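Local coordinates for protein pectate lyase/Amb allergen (Acidovorax citrulli, PDB 4HWV) that probably cleaves pectate as a calcium-binding polysaccharide lyase of family 1, a secreted enzyme built on a right-handed parallel beta-helix, at residues 27-33 against 235-239; 197-201 against 480-484; 367-373 against 398-404; 374-380 against 419-425. All coordinates share one frame; numbering follows the deposited sequence. Where two conformers were deposited one is given.

Contact 1 (27-33 against 235-239); sequences ASHGTPT and SHVWI
The imidazole of H236 reaches into the curl of backbone formed by residues 27-33 and is held there by one hydrogen bond, with other carbonyls around the ring. Its NE2 gives a nearly straight hydrogen bond to H29 O (2.7 Å, 170° at the hydrogen), with that oxygen in the ring plane and the N-H aimed almost down the carbonyl bond. T31 O lies over one face of the ring, 3.0 Å from CD2, at an angle too poor for a bond to NE2. The tight part lies beside the base of the ring. There T33 OG1 sits at the ring edge, 3.2 Å from H236 CB, and donates to A27 O at 2.7 Å; this carbonyl also accepts from T33 N, closing the curl. T33 CG2, placed anti to the backbone N, rests 4.0 Å from W238 CB, and A27 CB meets V237 O at 3.4 Å. The other end is looser: G30 and T31 are exposed, and T31 brings little more than its carbonyl. The N-terminal loop thus plugs a corner of the parallel beta-helix, where the chain turns into strand 237-240 next to strand 192-198; Y289 stacks on H236, and T33 packs on N194 and V196.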
loop_
_atom_site.group_PDB
_atom_site.type_symbol
_atom_site.label_atom_id
_atom_site.label_comp_id
_atom_site.label_asym_id
_atom_site.label_seq_id
_atom_site.Cartn_x
_atom_site.Cartn_y
_atom_site.Cartn_z
ATOM N N ALA A 27 0.406 27.045 -18.745
ATOM C CA ALA A 27 1.104 26.262 -19.775
ATOM C C ALA A 27 0.670 26.648 -21.199
ATOM O O ALA A 27 1.357 26.323 -22.172
ATOM C CB ALA A 27 0.903 24.772 -19.563
ATOM N N SER A 28 -0.482 27.304 -21.331
ATOM C CA SER A 28 -0.975 27.728 -22.645
ATOM C C SER A 28 -0.571 29.160 -22.998
ATOM O O SER A 28 -0.853 29.627 -24.100
ATOM C CB SER A 28 -2.491 27.570 -22.716
ATOM O OG SER A 28 -3.181 28.584 -21.994
ATOM N N HIS A 29 0.093 29.860 -22.080
ATOM C CA HIS A 29 0.420 31.260 -22.302
ATOM C C HIS A 29 1.749 31.379 -23.031
ATOM O O HIS A 29 2.654 30.615 -22.761
ATOM C CB HIS A 29 0.497 31.974 -20.952
ATOM C CG HIS A 29 0.825 33.426 -21.081
ATOM N ND1 HIS A 29 -0.133 34.396 -21.300
ATOM C CD2 HIS A 29 2.019 34.064 -21.098
ATOM C CE1 HIS A 29 0.462 35.571 -21.420
ATOM N NE2 HIS A 29 1.767 35.397 -21.305
ATOM N N GLY A 30 1.872 32.326 -23.953
ATOM C CA GLY A 30 3.090 32.438 -24.743
ATOM C C GLY A 30 3.134 31.357 -25.807
ATOM O O GLY A 30 2.133 31.093 -26.467
ATOM N N THR A 31 4.293 30.743 -26.007
ATOM C CA THR A 31 4.386 29.623 -26.939
ATOM C C THR A 31 3.658 28.426 -26.303
ATOM O O THR A 31 4.095 27.899 -25.299
ATOM C CB THR A 31 5.865 29.257 -27.231
ATOM O OG1 THR A 31 6.559 30.409 -27.726
ATOM C CG2 THR A 31 5.959 28.130 -28.252
ATOM N N PRO A 32 2.534 28.004 -26.884
ATOM C CA PRO A 32 1.697 27.016 -26.188
ATOM C C PRO A 32 2.418 25.681 -26.016
ATOM O O PRO A 32 3.242 25.300 -26.842
ATOM C CB PRO A 32 0.477 26.878 -27.106
ATOM C CG PRO A 32 0.509 28.094 -27.994
ATOM C CD PRO A 32 1.971 28.383 -28.190
ATOM N N THR A 33 2.124 24.986 -24.928
ATOM C CA THR A 33 2.743 23.690 -24.660
ATOM C C THR A 33 2.144 22.633 -25.574
ATOM O O THR A 33 0.912 22.501 -25.648
ATOM C CB THR A 33 2.509 23.282 -23.192
ATOM O OG1 THR A 33 3.124 24.247 -22.340
ATOM C CG2 THR A 33 3.137 21.931 -22.905
ATOM N N SER A 235 10.227 25.068 -18.554
ATOM C CA SER A 235 9.154 26.018 -18.832
ATOM C C SER A 235 8.159 25.348 -19.770
ATOM O O SER A 235 8.581 24.634 -20.685
ATOM C CB SER A 235 9.722 27.248 -19.538
ATOM O OG SER A 235 8.696 28.158 -19.894
ATOM N N HIS A 236 6.864 25.610 -19.588
ATOM C CA HIS A 236 5.802 25.098 -20.484
ATOM C C HIS A 236 5.602 23.597 -20.332
ATOM O O HIS A 236 6.122 22.782 -21.105
ATOM C CB HIS A 236 5.997 25.555 -21.931
ATOM C CG HIS A 236 5.651 26.987 -22.122
ATOM N ND1 HIS A 236 6.568 28.000 -21.976
ATOM C CD2 HIS A 236 4.466 27.587 -22.364
ATOM C CE1 HIS A 236 5.976 29.162 -22.181
ATOM N NE2 HIS A 236 4.696 28.941 -22.405
ATOM N N VAL A 237 4.874 23.265 -19.271
ATOM C CA VAL A 237 4.714 21.892 -18.815
ATOM C C VAL A 237 3.240 21.661 -18.522
ATOM O O VAL A 237 2.639 22.424 -17.761
ATOM C CB VAL A 237 5.547 21.626 -17.526
ATOM C CG1 VAL A 237 5.295 20.224 -17.004
ATOM C CG2 VAL A 237 7.047 21.841 -17.783
ATOM N N TRP A 238 2.675 20.618 -19.127
ATOM C CA TRP A 238 1.271 20.291 -18.953
ATOM C C TRP A 238 1.170 18.867 -18.400
ATOM O O TRP A 238 1.572 17.892 -19.064
ATOM C CB TRP A 238 0.529 20.402 -20.290
ATOM C CG TRP A 238 -0.964 20.193 -20.174
ATOM C CD1 TRP A 238 -1.789 20.617 -19.161
ATOM C CD2 TRP A 238 -1.801 19.491 -21.108
ATOM N NE1 TRP A 238 -3.085 20.241 -19.423
ATOM C CE2 TRP A 238 -3.124 19.550 -20.613
ATOM C CE3 TRP A 238 -1.562 18.824 -22.332
ATOM C CZ2 TRP A 238 -4.200 18.941 -21.274
ATOM C CZ3 TRP A 238 -2.642 18.236 -22.989
ATOM C CH2 TRP A 238 -3.931 18.281 -22.451
ATOM N N ILE A 239 0.668 18.777 -17.169
ATOM C CA ILE A 239 0.538 17.513 -16.464
ATOM C C ILE A 239 -0.954 17.291 -16.307
ATOM O O ILE A 239 -1.615 17.967 -15.509
ATOM C CB ILE A 239 1.246 17.601 -15.090
ATOM C CG1 ILE A 239 2.753 17.794 -15.313
ATOM C CG2 ILE A 239 0.921 16.388 -14.223
ATOM C CD1 ILE A 239 3.494 18.289 -14.073
#

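Contact 2 (197-201 against 480-484); sequences IRNIT and AGKLE
N199 and A480 bring the two backbones closest, their CA atoms 4.4 Å apart, where strand 192-198 ends in a turn and the loop after helix 470-477 passes by. N199 and G481 both have positive phi, at the turns where the chains meet. Across this point G481 N donates to N199 OD1 at 2.9 Å, with 159° at the hydrogen and the donor tilted 18° from the carbonyl plane. Water 1 gives the same oxygen a second bond of 2.8 Å and accepts from K482 N, extending the amide's grip along the loop. N199 thus holds a corner between successive strands of one coil of the parallel beta-helix characteristic of polysaccharide lyase family 1: its ND2 binds G171 O and G173 O of the preceding coil, which fixes the amide's rotation and leaves OD1 for the C-terminal loop. Beside it, A480 CB packs 3.4 Å from T201 OG1. L483 CD1 lies over one face of the R198 guanidinium, towards its rim, 3.5 Å from NH2, the side chains crossing at about a right angle. The bend of R198 at chi3 (77°) accompanies a salt bridge from NE to D240 and a hydrogen bond from NH1 to D19 O.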
loop_
_atom_site.group_PDB
_atom_site.type_symbol
_atom_site.label_atom_id
_atom_site.label_comp_id
_atom_site.label_asym_id
_atom_site.label_seq_id
_atom_site.Cartn_x
_atom_site.Cartn_y
_atom_site.Cartn_z
ATOM N N ILE A 197 2.649 15.413 -20.007
ATOM C CA ILE A 197 2.618 14.132 -19.306
ATOM C C ILE A 197 1.155 13.801 -19.033
ATOM O O ILE A 197 0.474 14.581 -18.364
ATOM C CB ILE A 197 3.421 14.205 -17.959
ATOM C CG1 ILE A 197 4.897 14.550 -18.241
ATOM C CG2 ILE A 197 3.302 12.912 -17.176
ATOM C CD1 ILE A 197 5.714 14.849 -17.006
ATOM N N ARG A 198 0.655 12.683 -19.576
ATOM C CA ARG A 198 -0.766 12.337 -19.442
ATOM C C ARG A 198 -0.994 10.845 -19.252
ATOM O O ARG A 198 -0.250 10.017 -19.762
ATOM C CB ARG A 198 -1.572 12.739 -20.690
ATOM C CG ARG A 198 -1.322 14.156 -21.153
ATOM C CD ARG A 198 -2.149 14.464 -22.381
ATOM N NE ARG A 198 -3.552 14.732 -22.061
ATOM C CZ ARG A 198 -4.493 14.894 -22.979
ATOM N NH1 ARG A 198 -4.216 14.694 -24.268
ATOM N NH2 ARG A 198 -5.717 15.233 -22.603
ATOM N N ASN A 199 -2.073 10.525 -18.535
ATOM C CA ASN A 199 -2.617 9.180 -18.473
ATOM C C ASN A 199 -1.708 8.146 -17.823
ATOM O O ASN A 199 -1.791 6.968 -18.157
ATOM C CB ASN A 199 -3.066 8.692 -19.854
ATOM C CG ASN A 199 -4.063 7.552 -19.756
ATOM O OD1 ASN A 199 -4.926 7.567 -18.876
ATOM N ND2 ASN A 199 -3.962 6.566 -20.658
ATOM N N ILE A 200 -0.902 8.575 -16.846
ATOM C CA ILE A 200 0.011 7.673 -16.139
ATOM C C ILE A 200 -0.352 7.689 -14.659
ATOM O O ILE A 200 -0.725 8.733 -14.095
ATOM C CB ILE A 200 1.476 8.133 -16.332
ATOM C CG1 ILE A 200 1.849 8.017 -17.807
ATOM C CG2 ILE A 200 2.457 7.330 -15.457
ATOM C CD1 ILE A 200 3.021 8.883 -18.214
ATOM N N THR A 201 -0.270 6.520 -14.031
ATOM C CA THR A 201 -0.359 6.432 -12.571
ATOM C C THR A 201 1.054 6.381 -11.993
ATOM O O THR A 201 1.798 5.435 -12.255
ATOM C CB THR A 201 -1.180 5.204 -12.159
ATOM O OG1 THR A 201 -2.522 5.419 -12.581
ATOM C CG2 THR A 201 -1.189 5.007 -10.645
ATOM N N ALA A 480 -5.720 9.183 -14.149
ATOM C CA ALA A 480 -5.360 8.219 -15.174
ATOM C C ALA A 480 -6.506 7.245 -15.445
ATOM O O ALA A 480 -7.403 7.063 -14.611
ATOM C CB ALA A 480 -4.098 7.452 -14.741
ATOM N N GLY A 481 -6.466 6.607 -16.609
ATOM C CA GLY A 481 -7.451 5.584 -16.923
ATOM C C GLY A 481 -8.787 6.139 -17.395
ATOM O O GLY A 481 -9.770 5.406 -17.407
ATOM N N LYS A 482 -8.819 7.414 -17.800
ATOM C CA LYS A 482 -10.050 8.065 -18.224
ATOM C C LYS A 482 -10.017 8.454 -19.707
ATOM O O LYS A 482 -11.000 8.300 -20.426
ATOM C CB LYS A 482 -10.288 9.314 -17.369
ATOM C CG LYS A 482 -10.406 9.059 -15.885
ATOM C CD LYS A 482 -11.684 8.285 -15.550
ATOM C CE LYS A 482 -11.813 8.075 -14.054
ATOM N NZ LYS A 482 -13.005 7.277 -13.716
ATOM N N LEU A 483 -8.878 8.949 -20.176
ATOM C CA LEU A 483 -8.728 9.393 -21.562
ATOM C C LEU A 483 -8.802 8.277 -22.586
ATOM O O LEU A 483 -9.187 8.515 -23.747
ATOM C CB LEU A 483 -7.394 10.116 -21.741
ATOM C CG LEU A 483 -7.303 11.509 -21.108
ATOM C CD1 LEU A 483 -5.879 12.017 -21.213
ATOM C CD2 LEU A 483 -8.251 12.482 -21.821
ATOM N N GLU A 484 -8.371 7.079 -22.185
ATOM C CA GLU A 484 -8.349 5.936 -23.091
ATOM C C GLU A 484 -9.095 4.758 -22.500
ATOM O O GLU A 484 -9.157 4.597 -21.274
ATOM C CB GLU A 484 -6.903 5.507 -23.394
ATOM C CG GLU A 484 -6.096 6.522 -24.178
ATOM C CD GLU A 484 -4.747 5.985 -24.657
ATOM O OE1 GLU A 484 -4.319 4.884 -24.227
ATOM O OE2 GLU A 484 -4.121 6.668 -25.485
HETATM O O HOH W 1 -6.795 9.491 -18.160
#

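Contact 3 (367-373 against 398-404); sequences AGMTLGQ and VANARIS
V398 O opens the pairing by accepting from M369 N at 2.8 Å, and the same oxygen takes a CA-H...O contact from G368. A399 then bridges M369 in parallel register, its CA-H directed at M369 O. N400 N donates to that oxygen at 3.0 Å, while N400 O accepts from L371 N. The N400 side chain shares its face of the sheet with T370; CG stands between the backbone N and the carbonyl carbon (chi1 63°), which turns the amide towards the T370 hydroxyl. A401 faces the other way with M369, L371 and A399, its CB 4.3 Å from L371 CB. Strands 369-371 and 399-401 are the last two of the four-stranded parallel sheet that also holds 302-306 and 340-341, one of the sheets of the beta-helix, and helix 438-445 packs on L371 and A399. R402 N continues the pattern to L371 O (2.8 Å). Its side chain folds back so that NH1 donates to A401 O from above the carbonyl plane, and its CG lies against T370 CG2. Beyond the strands the pairing changes character: R402 O and Q373 N, too poorly aligned to bond directly, are joined by water 2. I403 sets CD1 4.0 Å from L371 CD2. At S404 the Q373 side chain stands in for backbone: S404 N donates to Q373 OE1 at 2.8 Å, in the carbonyl plane on a lone pair, and NE2 returns a weak bond to S404 O. S404 itself is the N-cap of helix 405-414, its OG making a weak bond to A406 N.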
loop_
_atom_site.group_PDB
_atom_site.type_symbol
_atom_site.label_atom_id
_atom_site.label_comp_id
_atom_site.label_asym_id
_atom_site.label_seq_id
_atom_site.Cartn_x
_atom_site.Cartn_y
_atom_site.Cartn_z
ATOM N N ALA A 367 -3.045 21.304 6.539
ATOM C CA ALA A 367 -3.192 22.617 5.902
ATOM C C ALA A 367 -3.595 22.417 4.457
ATOM O O ALA A 367 -3.293 21.372 3.854
ATOM C CB ALA A 367 -1.886 23.410 5.976
ATOM N N GLY A 368 -4.233 23.443 3.909
ATOM C CA GLY A 368 -4.645 23.443 2.518
ATOM C C GLY A 368 -3.699 24.272 1.673
ATOM O O GLY A 368 -2.578 23.844 1.368
ATOM N N MET A 369 -4.160 25.463 1.293
ATOM C CA MET A 369 -3.367 26.421 0.529
ATOM C C MET A 369 -2.570 27.282 1.492
ATOM O O MET A 369 -3.109 27.759 2.492
ATOM C CB MET A 369 -4.290 27.361 -0.246
ATOM C CG MET A 369 -5.252 26.689 -1.154
ATOM S SD MET A 369 -6.272 27.958 -1.908
ATOM C CE MET A 369 -7.579 26.868 -2.480
ATOM N N THR A 370 -1.297 27.496 1.187
ATOM C CA THR A 370 -0.484 28.402 1.997
ATOM C C THR A 370 0.043 29.531 1.132
ATOM O O THR A 370 0.726 29.297 0.129
ATOM C CB THR A 370 0.704 27.675 2.644
ATOM O OG1 THR A 370 0.204 26.670 3.532
ATOM C CG2 THR A 370 1.583 28.654 3.410
ATOM N N LEU A 371 -0.306 30.757 1.509
ATOM C CA LEU A 371 0.345 31.941 0.943
ATOM C C LEU A 371 1.711 32.079 1.597
ATOM O O LEU A 371 1.817 32.560 2.723
ATOM C CB LEU A 371 -0.488 33.206 1.193
ATOM C CG LEU A 371 0.168 34.526 0.772
ATOM C CD1 LEU A 371 0.500 34.539 -0.703
ATOM C CD2 LEU A 371 -0.738 35.709 1.137
ATOM N N GLY A 372 2.746 31.615 0.909
ATOM C CA GLY A 372 4.104 31.806 1.358
ATOM C C GLY A 372 4.726 33.067 0.804
ATOM O O GLY A 372 4.057 33.923 0.210
ATOM N N GLN A 373 6.032 33.169 1.010
ATOM C CA GLN A 373 6.746 34.418 0.784
ATOM C C GLN A 373 6.602 34.914 -0.642
ATOM O O GLN A 373 7.055 34.246 -1.567
ATOM C CB GLN A 373 8.222 34.224 1.091
ATOM C CG GLN A 373 8.985 35.544 1.140
ATOM C CD GLN A 373 8.510 36.446 2.240
ATOM O OE1 GLN A 373 8.180 35.988 3.332
ATOM N NE2 GLN A 373 8.475 37.748 1.961
ATOM N N VAL A 398 -8.099 25.764 5.965
ATOM C CA VAL A 398 -8.000 25.563 4.519
ATOM C C VAL A 398 -7.029 26.525 3.837
ATOM O O VAL A 398 -6.463 26.204 2.795
ATOM C CB VAL A 398 -9.409 25.622 3.870
ATOM C CG1 VAL A 398 -9.357 25.431 2.350
ATOM C CG2 VAL A 398 -10.307 24.572 4.510
ATOM N N ALA A 399 -6.818 27.698 4.428
ATOM C CA ALA A 399 -5.809 28.615 3.913
ATOM C C ALA A 399 -5.081 29.272 5.064
ATOM O O ALA A 399 -5.696 29.629 6.068
ATOM C CB ALA A 399 -6.437 29.672 3.021
ATOM N N ASN A 400 -3.780 29.459 4.896
ATOM C CA ASN A 400 -2.954 30.169 5.880
ATOM C C ASN A 400 -1.845 30.933 5.169
ATOM O O ASN A 400 -1.758 30.899 3.944
ATOM C CB ASN A 400 -2.424 29.226 6.977
ATOM C CG ASN A 400 -1.497 28.153 6.445
ATOM O OD1 ASN A 400 -1.328 28.003 5.256
ATOM N ND2 ASN A 400 -0.942 27.361 7.340
ATOM N N ALA A 401 -0.999 31.614 5.930
ATOM C CA ALA A 401 0.057 32.447 5.360
ATOM C C ALA A 401 1.358 32.259 6.119
ATOM O O ALA A 401 1.347 32.030 7.325
ATOM C CB ALA A 401 -0.350 33.907 5.388
ATOM N N ARG A 402 2.469 32.354 5.391
ATOM C CA ARG A 402 3.813 32.262 5.949
ATOM C C ARG A 402 4.661 33.346 5.290
ATOM O O ARG A 402 5.257 33.119 4.221
ATOM C CB ARG A 402 4.414 30.878 5.679
ATOM C CG ARG A 402 3.663 29.747 6.335
ATOM C CD ARG A 402 3.799 29.815 7.828
ATOM N NE ARG A 402 3.179 28.671 8.495
ATOM C CZ ARG A 402 1.962 28.681 9.050
ATOM N NH1 ARG A 402 1.183 29.762 8.991
ATOM N NH2 ARG A 402 1.510 27.593 9.661
ATOM N N ILE A 403 4.704 34.527 5.904
ATOM C CA ILE A 403 5.319 35.700 5.284
ATOM C C ILE A 403 6.218 36.409 6.288
ATOM O O ILE A 403 5.871 36.505 7.485
ATOM C CB ILE A 403 4.265 36.749 4.809
ATOM C CG1 ILE A 403 3.215 36.144 3.874
ATOM C CG2 ILE A 403 4.937 37.986 4.139
ATOM C CD1 ILE A 403 1.966 36.993 3.779
ATOM N N SER A 404 7.350 36.914 5.789
ATOM C CA SER A 404 8.316 37.719 6.548
ATOM C C SER A 404 8.565 39.049 5.840
ATOM O O SER A 404 8.944 39.058 4.670
ATOM C CB SER A 404 9.657 36.968 6.621
ATOM O OG SER A 404 10.729 37.840 6.992
HETATM O O HOH W 2 6.990 31.167 3.076
HETATM O O HOH W 3 8.296 33.693 5.178
#

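Contact 4 (374-380 against 419-425)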
loop_
_atom_site.group_PDB
_atom_site.type_symbol
_atom_site.label_atom_id
_atom_site.label_comp_id
_atom_site.label_asym_id
_atom_site.label_seq_id
_atom_site.Cartn_x
_atom_site.Cartn_y
_atom_site.Cartn_z
ATOM N N SER A 374 5.972 36.081 -0.805
ATOM C CA SER A 374 5.789 36.733 -2.114
ATOM C C SER A 374 4.953 35.907 -3.094
ATOM O O SER A 374 4.945 36.170 -4.294
ATOM C CB SER A 374 7.122 37.131 -2.751
ATOM O OG SER A 374 7.800 38.085 -1.949
ATOM N N GLY A 375 4.228 34.917 -2.585
ATOM C CA GLY A 375 3.292 34.186 -3.416
ATOM C C GLY A 375 2.126 35.076 -3.813
ATOM O O GLY A 375 1.789 36.042 -3.130
ATOM N N LYS A 376 1.493 34.734 -4.923
ATOM C CA LYS A 376 0.337 35.485 -5.399
ATOM C C LYS A 376 -0.709 34.462 -5.818
ATOM O O LYS A 376 -0.684 33.925 -6.934
ATOM C CB LYS A 376 0.743 36.438 -6.526
ATOM C CG LYS A 376 1.783 37.473 -6.056
ATOM C CD LYS A 376 2.299 38.366 -7.155
ATOM C CE LYS A 376 3.498 39.161 -6.632
ATOM N NZ LYS A 376 4.631 38.244 -6.264
ATOM N N VAL A 377 -1.593 34.155 -4.880
ATOM C CA VAL A 377 -2.516 33.033 -5.002
ATOM C C VAL A 377 -3.897 33.523 -5.400
ATOM O O VAL A 377 -4.416 34.495 -4.841
ATOM C CB VAL A 377 -2.586 32.237 -3.675
ATOM C CG1 VAL A 377 -3.623 31.142 -3.760
ATOM C CG2 VAL A 377 -1.210 31.679 -3.326
ATOM N N HIS A 378 -4.487 32.859 -6.393
ATOM C CA HIS A 378 -5.818 33.229 -6.881
ATOM C C HIS A 378 -6.644 31.943 -6.900
ATOM O O HIS A 378 -6.364 31.043 -7.701
ATOM C CB HIS A 378 -5.701 33.813 -8.298
ATOM C CG HIS A 378 -6.917 34.550 -8.764
ATOM N ND1 HIS A 378 -7.054 35.910 -8.607
ATOM C CD2 HIS A 378 -8.033 34.125 -9.412
ATOM C CE1 HIS A 378 -8.213 36.291 -9.114
ATOM N NE2 HIS A 378 -8.821 35.231 -9.621
ATOM N N ALA A 379 -7.644 31.856 -6.025
ATOM C CA ALA A 379 -8.400 30.612 -5.830
ATOM C C ALA A 379 -9.863 30.828 -6.179
ATOM O O ALA A 379 -10.504 31.697 -5.605
ATOM C CB ALA A 379 -8.285 30.152 -4.378
ATOM N N GLU A 380 -10.396 30.022 -7.095
ATOM C CA GLU A 380 -11.786 30.195 -7.526
ATOM C C GLU A 380 -12.545 28.879 -7.583
ATOM O O GLU A 380 -12.078 27.910 -8.194
ATOM C CB GLU A 380 -11.848 30.858 -8.909
ATOM C CG GLU A 380 -11.381 32.311 -8.892
ATOM C CD GLU A 380 -11.111 32.880 -10.264
ATOM O OE1 GLU A 380 -10.488 32.182 -11.084
ATOM O OE2 GLU A 380 -11.502 34.039 -10.504
ATOM N N GLU A 419 6.222 43.144 -7.464
ATOM C CA GLU A 419 6.573 41.747 -7.702
ATOM C C GLU A 419 6.881 41.006 -6.404
ATOM O O GLU A 419 6.864 39.782 -6.370
ATOM C CB GLU A 419 7.765 41.643 -8.641
ATOM C CG GLU A 419 7.497 42.161 -10.035
ATOM C CD GLU A 419 8.736 42.092 -10.904
ATOM O OE1 GLU A 419 8.911 41.075 -11.618
ATOM O OE2 GLU A 419 9.541 43.049 -10.870
ATOM N N CYS A 420 7.164 41.748 -5.336
ATOM C CA CYS A 420 7.523 41.129 -4.068
ATOM C C CYS A 420 6.362 41.037 -3.083
ATOM O O CYS A 420 6.508 40.490 -1.995
ATOM C CB CYS A 420 8.740 41.843 -3.469
ATOM S SG CYS A 420 10.162 41.700 -4.580
ATOM N N ALA A 421 5.203 41.558 -3.469
ATOM C CA ALA A 421 4.037 41.462 -2.613
ATOM C C ALA A 421 3.607 40.005 -2.436
ATOM O O ALA A 421 3.825 39.172 -3.317
ATOM C CB ALA A 421 2.886 42.290 -3.192
ATOM N N SER A 422 2.991 39.719 -1.289
ATOM C CA SER A 422 2.380 38.431 -0.998
ATOM C C SER A 422 0.887 38.678 -1.009
ATOM O O SER A 422 0.385 39.417 -0.160
ATOM C CB SER A 422 2.786 37.936 0.391
ATOM O OG SER A 422 4.192 37.801 0.517
ATOM N N THR A 423 0.168 38.087 -1.962
ATOM C CA THR A 423 -1.247 38.405 -2.130
ATOM C C THR A 423 -2.112 37.157 -2.255
ATOM O O THR A 423 -1.660 36.104 -2.713
ATOM C CB THR A 423 -1.492 39.332 -3.348
ATOM O OG1 THR A 423 -1.289 38.608 -4.566
ATOM C CG2 THR A 423 -0.553 40.530 -3.321
ATOM N N PHE A 424 -3.357 37.281 -1.818
ATOM C CA PHE A 424 -4.289 36.157 -1.847
ATOM C C PHE A 424 -5.677 36.639 -2.238
ATOM O O PHE A 424 -6.179 37.630 -1.699
ATOM C CB PHE A 424 -4.325 35.462 -0.476
ATOM C CG PHE A 424 -5.204 34.229 -0.438
ATOM C CD1 PHE A 424 -6.575 34.333 -0.212
ATOM C CD2 PHE A 424 -4.656 32.966 -0.601
ATOM C CE1 PHE A 424 -7.377 33.183 -0.169
ATOM C CE2 PHE A 424 -5.446 31.829 -0.564
ATOM C CZ PHE A 424 -6.811 31.939 -0.356
ATOM N N TYR A 425 -6.295 35.939 -3.184
ATOM C CA TYR A 425 -7.666 36.190 -3.594
ATOM C C TYR A 425 -8.410 34.870 -3.574
ATOM O O TYR A 425 -7.895 33.860 -4.032
ATOM C CB TYR A 425 -7.698 36.762 -5.014
ATOM C CG TYR A 425 -9.088 36.881 -5.605
ATOM C CD1 TYR A 425 -9.659 35.824 -6.317
ATOM C CD2 TYR A 425 -9.818 38.057 -5.480
ATOM C CE1 TYR A 425 -10.931 35.924 -6.865
ATOM C CE2 TYR A 425 -11.085 38.169 -6.036
ATOM C CZ TYR A 425 -11.636 37.098 -6.729
ATOM O OH TYR A 425 -12.895 37.212 -7.286
HETATM O O HOH W 4 -3.274 36.990 -5.700
HETATM O O HOH W 5 -13.450 35.317 -9.204
#
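Strands 376-380 and 423-425 are parallel neighbours on successive coils near the C-terminal end of the beta-helix, their axes 4.7 Å apart and only 3° from aligned. Four backbone bonds link them, from T423 N to G375 O through to A379 N to Y425 O. On one face H378 and Y425 lie side by side, both with CG anti to the backbone N, and form an offset stack with centroids 4.3 Å apart and planes at 11°. E380 OE2 takes a weak bond from H378 NE2 (3.1 Å) and is joined through water 5 to Y425 OH, while OE1 is bonded to Y462 OH and H347 NE2. On the same face K376 runs back towards the start of its strand and turns at chi4, bringing NZ to E419 O (2.7 Å, above the carbonyl plane) and S374 O, with a weaker bond to A421 O; three carbonyls hold the buried ammonium. S374 ties the turn down twice, its N to S422 OG and its OG to C420 O (2.7 Å), next to the C411-C420 disulfide. On the other face V377 CG1 meets F424 CE2 at 3.7 Å, and F424 packs on helix 438-445 and L371 of strand 369-371, while strand 345-356 flanks 376-380 on the preceding coil.

In the fold
From the N terminus, residues 27-33 wait some 200 residues for 235-239, and contact 1 closes a loop that spans the strands up to 229-234. Before it closes, 197-201 has opened contact 2, which ends only at 480-484; the two therefore cross, and they touch directly through W238 and the strand pair 192-198 and 237-240. Contacts 3 and 4 both fall within the long span of contact 2 and cross each other, since 367-373 and 374-380 run on in sequence and are met by 398-404 and 419-425. Each pairs successive late coils in its own sheet, the two contact centres about 10 Å apart and side chains touching, whereas contacts 1 and 2 tie both chain ends to earlier coils.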